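Local coordinates for protein GlcNAc Inducible Gene 2, GIG2 (Candida albicans, PDB 6AKZ) that binds an iron ion in a cupin-type fold and is probably an oxygenase of the DUF1479 family, encoded by a gene induced by GlcNAc, at residues 377-382 against 448-453; 384-389 against 455-460. One frame throughout, in Å; residues are numbered along the deposited sequence.

Interaction 1: residues 377-382 against 448-453; sequences LSITNI and AKIRSI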
loop_
_atom_site.group_PDB
_atom_site.type_symbol
_atom_site.label_atom_id
_atom_site.label_comp_id
_atom_site.label_asym_id
_atom_site.label_seq_id
_atom_site.Cartn_x
_atom_site.Cartn_y
_atom_site.Cartn_z
ATOM N N LEU A 377 -5.742 5.634 -11.383
ATOM C CA LEU A 377 -6.218 5.150 -12.641
ATOM C C LEU A 377 -5.012 4.662 -13.441
ATOM O O LEU A 377 -4.124 5.428 -13.783
ATOM C CB LEU A 377 -7.044 6.191 -13.409
ATOM C CG LEU A 377 -7.448 5.769 -14.858
ATOM C CD1 LEU A 377 -8.389 4.582 -14.773
ATOM C CD2 LEU A 377 -8.184 6.990 -15.442
ATOM N N SER A 378 -4.950 3.396 -13.639
ATOM C CA SER A 378 -3.756 2.770 -14.287
ATOM C C SER A 378 -4.086 1.476 -14.863
ATOM O O SER A 378 -5.120 0.850 -14.553
ATOM C CB SER A 378 -2.553 2.649 -13.277
ATOM O OG SER A 378 -2.807 1.593 -12.375
ATOM N N ILE A 379 -3.233 1.009 -15.742
ATOM C CA ILE A 379 -3.583 -0.228 -16.521
ATOM C C ILE A 379 -3.896 -1.473 -15.669
ATOM O O ILE A 379 -4.851 -2.226 -15.979
ATOM C CB ILE A 379 -2.557 -0.482 -17.622
ATOM C CG1 ILE A 379 -3.096 -1.440 -18.659
ATOM C CG2 ILE A 379 -1.222 -0.978 -17.119
ATOM C CD1 ILE A 379 -4.220 -0.835 -19.468
ATOM N N THR A 380 -3.205 -1.644 -14.549
ATOM C CA THR A 380 -3.445 -2.843 -13.685
ATOM C C THR A 380 -4.630 -2.597 -12.728
ATOM O O THR A 380 -4.878 -3.463 -11.922
ATOM C CB THR A 380 -2.193 -3.324 -12.925
ATOM O OG1 THR A 380 -1.730 -2.309 -12.000
ATOM C CG2 THR A 380 -1.021 -3.665 -13.884
ATOM N N ASN A 381 -5.235 -1.391 -12.759
ATOM C CA ASN A 381 -6.378 -1.017 -11.960
ATOM C C ASN A 381 -7.691 -0.982 -12.753
ATOM O O ASN A 381 -8.734 -0.656 -12.202
ATOM C CB ASN A 381 -6.138 0.289 -11.218
ATOM C CG ASN A 381 -5.369 0.052 -9.933
ATOM O OD1 ASN A 381 -5.486 -1.061 -9.365
ATOM N ND2 ASN A 381 -4.503 0.978 -9.523
ATOM N N ILE A 382 -7.647 -1.290 -14.031
ATOM C CA ILE A 382 -8.918 -1.303 -14.793
ATOM C C ILE A 382 -9.831 -2.423 -14.268
ATOM O O ILE A 382 -11.072 -2.244 -14.144
ATOM C CB ILE A 382 -8.655 -1.403 -16.294
ATOM C CG1 ILE A 382 -7.838 -0.205 -16.783
ATOM C CG2 ILE A 382 -9.973 -1.541 -17.019
ATOM C CD1 ILE A 382 -8.492 1.140 -16.632
ATOM N N ALA A 448 -4.183 10.531 -21.218
ATOM C CA ALA A 448 -5.296 10.414 -22.184
ATOM C C ALA A 448 -5.580 8.969 -22.574
ATOM O O ALA A 448 -6.753 8.528 -22.627
ATOM C CB ALA A 448 -5.072 11.236 -23.438
ATOM N N LYS A 449 -4.550 8.184 -22.790
ATOM C CA LYS A 449 -4.745 6.837 -23.223
ATOM C C LYS A 449 -5.405 5.979 -22.149
ATOM O O LYS A 449 -6.315 5.190 -22.452
ATOM C CB LYS A 449 -3.445 6.221 -23.658
ATOM C CG LYS A 449 -2.850 6.885 -24.916
ATOM C CD LYS A 449 -1.419 6.380 -25.079
ATOM C CE LYS A 449 -0.776 7.025 -26.303
ATOM N NZ LYS A 449 0.685 6.908 -26.266
ATOM N N ILE A 450 -4.948 6.104 -20.888
ATOM C CA ILE A 450 -5.576 5.250 -19.829
ATOM C C ILE A 450 -7.047 5.602 -19.629
ATOM O O ILE A 450 -7.893 4.719 -19.370
ATOM C CB ILE A 450 -4.725 5.216 -18.540
ATOM C CG1 ILE A 450 -5.167 4.076 -17.634
ATOM C CG2 ILE A 450 -4.808 6.612 -17.828
ATOM C CD1 ILE A 450 -5.101 2.688 -18.250
ATOM N N ARG A 451 -7.386 6.874 -19.760
ATOM C CA ARG A 451 -8.739 7.270 -19.652
ATOM C C ARG A 451 -9.563 6.643 -20.758
ATOM O O ARG A 451 -10.640 6.148 -20.504
ATOM C CB ARG A 451 -8.890 8.777 -19.622
ATOM C CG ARG A 451 -8.456 9.419 -18.355
ATOM C CD ARG A 451 -8.709 10.906 -18.337
ATOM N NE ARG A 451 -8.083 11.505 -17.154
ATOM C CZ ARG A 451 -8.330 12.692 -16.652
ATOM N NH1 ARG A 451 -9.190 13.538 -17.232
ATOM N NH2 ARG A 451 -7.661 13.064 -15.538
ATOM N N SER A 452 -9.057 6.647 -21.976
ATOM C CA SER A 452 -9.760 6.006 -23.064
ATOM C C SER A 452 -9.949 4.512 -22.843
ATOM O O SER A 452 -11.051 3.956 -23.097
ATOM C CB SER A 452 -9.064 6.273 -24.400
ATOM O OG SER A 452 -9.741 5.528 -25.439
ATOM N N ILE A 453 -8.887 3.849 -22.405
ATOM C CA ILE A 453 -8.940 2.397 -22.178
ATOM C C ILE A 453 -9.991 2.084 -21.080
ATOM O O ILE A 453 -10.833 1.160 -21.243
ATOM C CB ILE A 453 -7.573 1.902 -21.818
ATOM C CG1 ILE A 453 -6.657 1.972 -23.060
ATOM C CG2 ILE A 453 -7.635 0.480 -21.213
ATOM C CD1 ILE A 453 -5.170 1.887 -22.723
#
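The turn that leads from strand 367-371 of the large cupin-clan sheet into helix 382-394 packs here on helix 445-460, the last helix but one of the chain. Ile450 carries most of the contact: its CB points toward the turn, and its side chain meets Leu377, Ser378, Ile379 and Ile382. Its CG1 lies anti to the backbone N (chi1 -165°), and CD1 continues to the backbone where Ser378 joins Ile379. There Ile450 CD1 is 3.5 Å from Ile379 N and 3.7 Å from Ser378 C. The same methyl, Ile450 CD1, touches Ile379 CD1 at 3.8 Å and Ile382 CD1 at 4.1 Å. Ile382 and Ile450 lie side by side and point opposite ways. Further along the helix, Ile453 CG2 meets Ile379 CD1 at 4.1 Å. On another part of Ile450, CG1 and CG2 lie against Leu377 CG, with CG1 at 4.0 Å. The contact is apolar and largely buried, and no hydrogen bond joins the two segments. Within the turn, Asn381 N bonds to Ser378 O and closes the bend. The turn is also tied to strand 166-167 and its neighbours by backbone hydrogen bonds of Leu377 and Ile379. Tyr468 of helix 466-474 touches both Ile379 and Ile453. The charged end of Arg451 is engaged elsewhere: NE forms a salt bridge with Asp167, and NH1 bonds to Glu438 O. Its aliphatic stem remains in the contact, crossing Leu377 at about a right angle, with Arg451 CG 3.8 Å from Leu377 CD2.

Interaction 2: residues 384-389 against 455-460; sequences TLLDTR and NQALKS
The guanidinium of Arg389 is the flat group that touches across this contact, and Leu458 CD2 approaches it obliquely. Arg389 NH1 is 4.1 Å from Leu458 CD2. Arg389 CD lies at a similar distance from that methyl, so the aliphatic stem shares the touch. With CG anti to the backbone N (chi1 165°) and the chain extended as far as NE, the stem runs out from helix 382-394 to the side of Leu458. The polar partner of NH1 lies outside the two segments and is Gly433 O.

Leu458 CD2 is the common point of the contact. Besides Arg389 it meets two leucines of helix 382-394. Leu386 CD2 is 3.9 Å from Leu458 CD2, and the two side chains cross obliquely. Leu385 CD2 is 4.1 Å from Leu458 CD2, and the side chains of Leu385 and Leu458 cross at about a right angle. One methyl is thus touched by Leu385, its neighbour Leu386, and Arg389 one turn further on.

Leu386 also reaches Ala457. Its CD1 packs on Ala457 CB at 4.2 Å, and its CD2 lies 3.8 Å from Ala457 O. No hydrogen bond crosses between the segments. At the end of helix 445-460, Ser460 OG bonds back to Gln456 O at 3.2 Å. That oxygen also accepts Ser460 N, from the opposite face of its plane.

The segment axes approach to 10.4 Å and cross at -42°, with both helices running roughly the same way. This is a helix-helix packing through leucine and alanine side chains, on the periphery of the cupin-type fold and away from the iron site.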
loop_
_atom_site.group_PDB
_atom_site.type_symbol
_atom_site.label_atom_id
_atom_site.label_comp_id
_atom_site.label_asym_id
_atom_site.label_seq_id
_atom_site.Cartn_x
_atom_site.Cartn_y
_atom_site.Cartn_z
ATOM N N THR A 384 -10.046 -3.416 -11.215
ATOM C CA THR A 384 -10.546 -2.853 -9.997
ATOM C C THR A 384 -11.695 -1.883 -10.270
ATOM O O THR A 384 -12.707 -1.986 -9.605
ATOM C CB THR A 384 -9.425 -2.145 -9.162
ATOM O OG1 THR A 384 -8.546 -3.168 -8.708
ATOM C CG2 THR A 384 -9.971 -1.367 -7.992
ATOM N N LEU A 385 -11.546 -1.041 -11.276
ATOM C CA LEU A 385 -12.536 -0.045 -11.617
ATOM C C LEU A 385 -13.874 -0.868 -11.917
ATOM O O LEU A 385 -14.932 -0.488 -11.486
ATOM C CB LEU A 385 -12.101 0.664 -12.871
ATOM C CG LEU A 385 -13.035 1.711 -13.448
ATOM C CD1 LEU A 385 -13.272 2.836 -12.521
ATOM C CD2 LEU A 385 -12.426 2.154 -14.780
ATOM N N LEU A 386 -13.735 -1.956 -12.650
ATOM C CA LEU A 386 -14.901 -2.772 -13.075
ATOM C C LEU A 386 -15.507 -3.488 -11.897
ATOM O O LEU A 386 -16.731 -3.633 -11.847
ATOM C CB LEU A 386 -14.507 -3.789 -14.166
ATOM C CG LEU A 386 -14.056 -3.167 -15.503
ATOM C CD1 LEU A 386 -13.746 -4.227 -16.541
ATOM C CD2 LEU A 386 -15.081 -2.211 -16.070
ATOM N N ASP A 387 -14.679 -3.984 -10.975
ATOM C CA ASP A 387 -15.196 -4.634 -9.797
ATOM C C ASP A 387 -15.932 -3.699 -8.866
ATOM O O ASP A 387 -17.018 -4.048 -8.346
ATOM C CB ASP A 387 -14.100 -5.406 -9.106
ATOM C CG ASP A 387 -14.637 -6.295 -8.031
ATOM O OD1 ASP A 387 -15.537 -7.146 -8.307
ATOM O OD2 ASP A 387 -14.225 -6.106 -6.899
ATOM N N THR A 388 -15.389 -2.518 -8.681
ATOM C CA THR A 388 -16.030 -1.498 -7.866
ATOM C C THR A 388 -17.398 -1.104 -8.412
ATOM O O THR A 388 -18.347 -0.986 -7.703
ATOM C CB THR A 388 -15.098 -0.271 -7.740
ATOM O OG1 THR A 388 -14.049 -0.636 -6.881
ATOM C CG2 THR A 388 -15.770 0.880 -7.190
ATOM N N ARG A 389 -17.473 -0.923 -9.726
ATOM C CA ARG A 389 -18.732 -0.559 -10.369
ATOM C C ARG A 389 -19.767 -1.674 -10.214
ATOM O O ARG A 389 -20.931 -1.418 -9.907
ATOM C CB ARG A 389 -18.510 -0.249 -11.850
ATOM C CG ARG A 389 -19.785 -0.212 -12.676
ATOM C CD ARG A 389 -19.484 -0.312 -14.163
ATOM N NE ARG A 389 -20.692 -0.198 -14.974
ATOM C CZ ARG A 389 -21.075 0.916 -15.591
ATOM N NH1 ARG A 389 -20.343 2.017 -15.490
ATOM N NH2 ARG A 389 -22.190 0.929 -16.309
ATOM N N ASN A 455 -12.677 3.914 -20.305
ATOM C CA ASN A 455 -13.940 4.133 -20.956
ATOM C C ASN A 455 -14.365 2.995 -21.862
ATOM O O ASN A 455 -15.556 2.602 -21.815
ATOM C CB ASN A 455 -13.887 5.437 -21.701
ATOM C CG ASN A 455 -13.906 6.649 -20.783
ATOM O OD1 ASN A 455 -14.094 6.584 -19.549
ATOM N ND2 ASN A 455 -13.738 7.771 -21.384
ATOM N N GLN A 456 -13.445 2.439 -22.630
ATOM C CA GLN A 456 -13.708 1.258 -23.417
ATOM C C GLN A 456 -14.122 0.031 -22.582
ATOM O O GLN A 456 -15.039 -0.706 -22.952
ATOM C CB GLN A 456 -12.515 0.883 -24.258
ATOM C CG GLN A 456 -12.036 1.876 -25.330
ATOM C CD GLN A 456 -10.640 1.526 -25.816
ATOM O OE1 GLN A 456 -10.364 0.387 -26.122
ATOM N NE2 GLN A 456 -9.708 2.491 -25.816
ATOM N N ALA A 457 -13.388 -0.230 -21.499
ATOM C CA ALA A 457 -13.775 -1.220 -20.561
ATOM C C ALA A 457 -15.115 -0.957 -19.907
ATOM O O ALA A 457 -15.907 -1.883 -19.791
ATOM C CB ALA A 457 -12.686 -1.451 -19.534
ATOM N N LEU A 458 -15.441 0.287 -19.556
ATOM C CA LEU A 458 -16.753 0.509 -19.002
ATOM C C LEU A 458 -17.823 0.216 -20.052
ATOM O O LEU A 458 -18.883 -0.333 -19.689
ATOM C CB LEU A 458 -16.887 1.894 -18.494
ATOM C CG LEU A 458 -15.956 2.311 -17.345
ATOM C CD1 LEU A 458 -16.142 3.803 -17.077
ATOM C CD2 LEU A 458 -16.304 1.523 -16.091
ATOM N N LYS A 459 -17.560 0.532 -21.323
ATOM C CA LYS A 459 -18.552 0.238 -22.407
ATOM C C LYS A 459 -18.747 -1.226 -22.657
ATOM O O LYS A 459 -19.903 -1.676 -22.783
ATOM C CB LYS A 459 -18.171 0.875 -23.735
ATOM C CG LYS A 459 -18.729 2.251 -23.940
ATOM C CD LYS A 459 -18.067 2.918 -25.163
ATOM C CE LYS A 459 -17.876 4.430 -24.989
ATOM N NZ LYS A 459 -19.202 5.086 -25.082
ATOM N N SER A 460 -17.685 -1.995 -22.732
ATOM C CA SER A 460 -17.758 -3.425 -23.021
ATOM C C SER A 460 -17.969 -4.284 -21.800
ATOM O O SER A 460 -18.403 -5.418 -21.928
ATOM C CB SER A 460 -16.456 -3.895 -23.642
ATOM O OG SER A 460 -16.149 -3.085 -24.761
#

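How the interactions relate
Interactions 1 and 2 lie next to each other, with centres about 10 Å apart, on the same side of the chain's centre. Both use helix 445-460. Interaction 1 takes its earlier part, and interaction 2 its last turns. The partner segments also follow in order: the turn 377-382 comes just before 384-389 on helix 382-394. The four segments therefore alternate along the chain. Ile382 CG2 of interaction 1 touches Ala457 CB of interaction 2 at 3.7 Å, which makes the two contacts one continuous interface. It joins helix 445-460 to the turn and helix that follow strand 367-371, away from the iron ligands His192, Asp194 and His355.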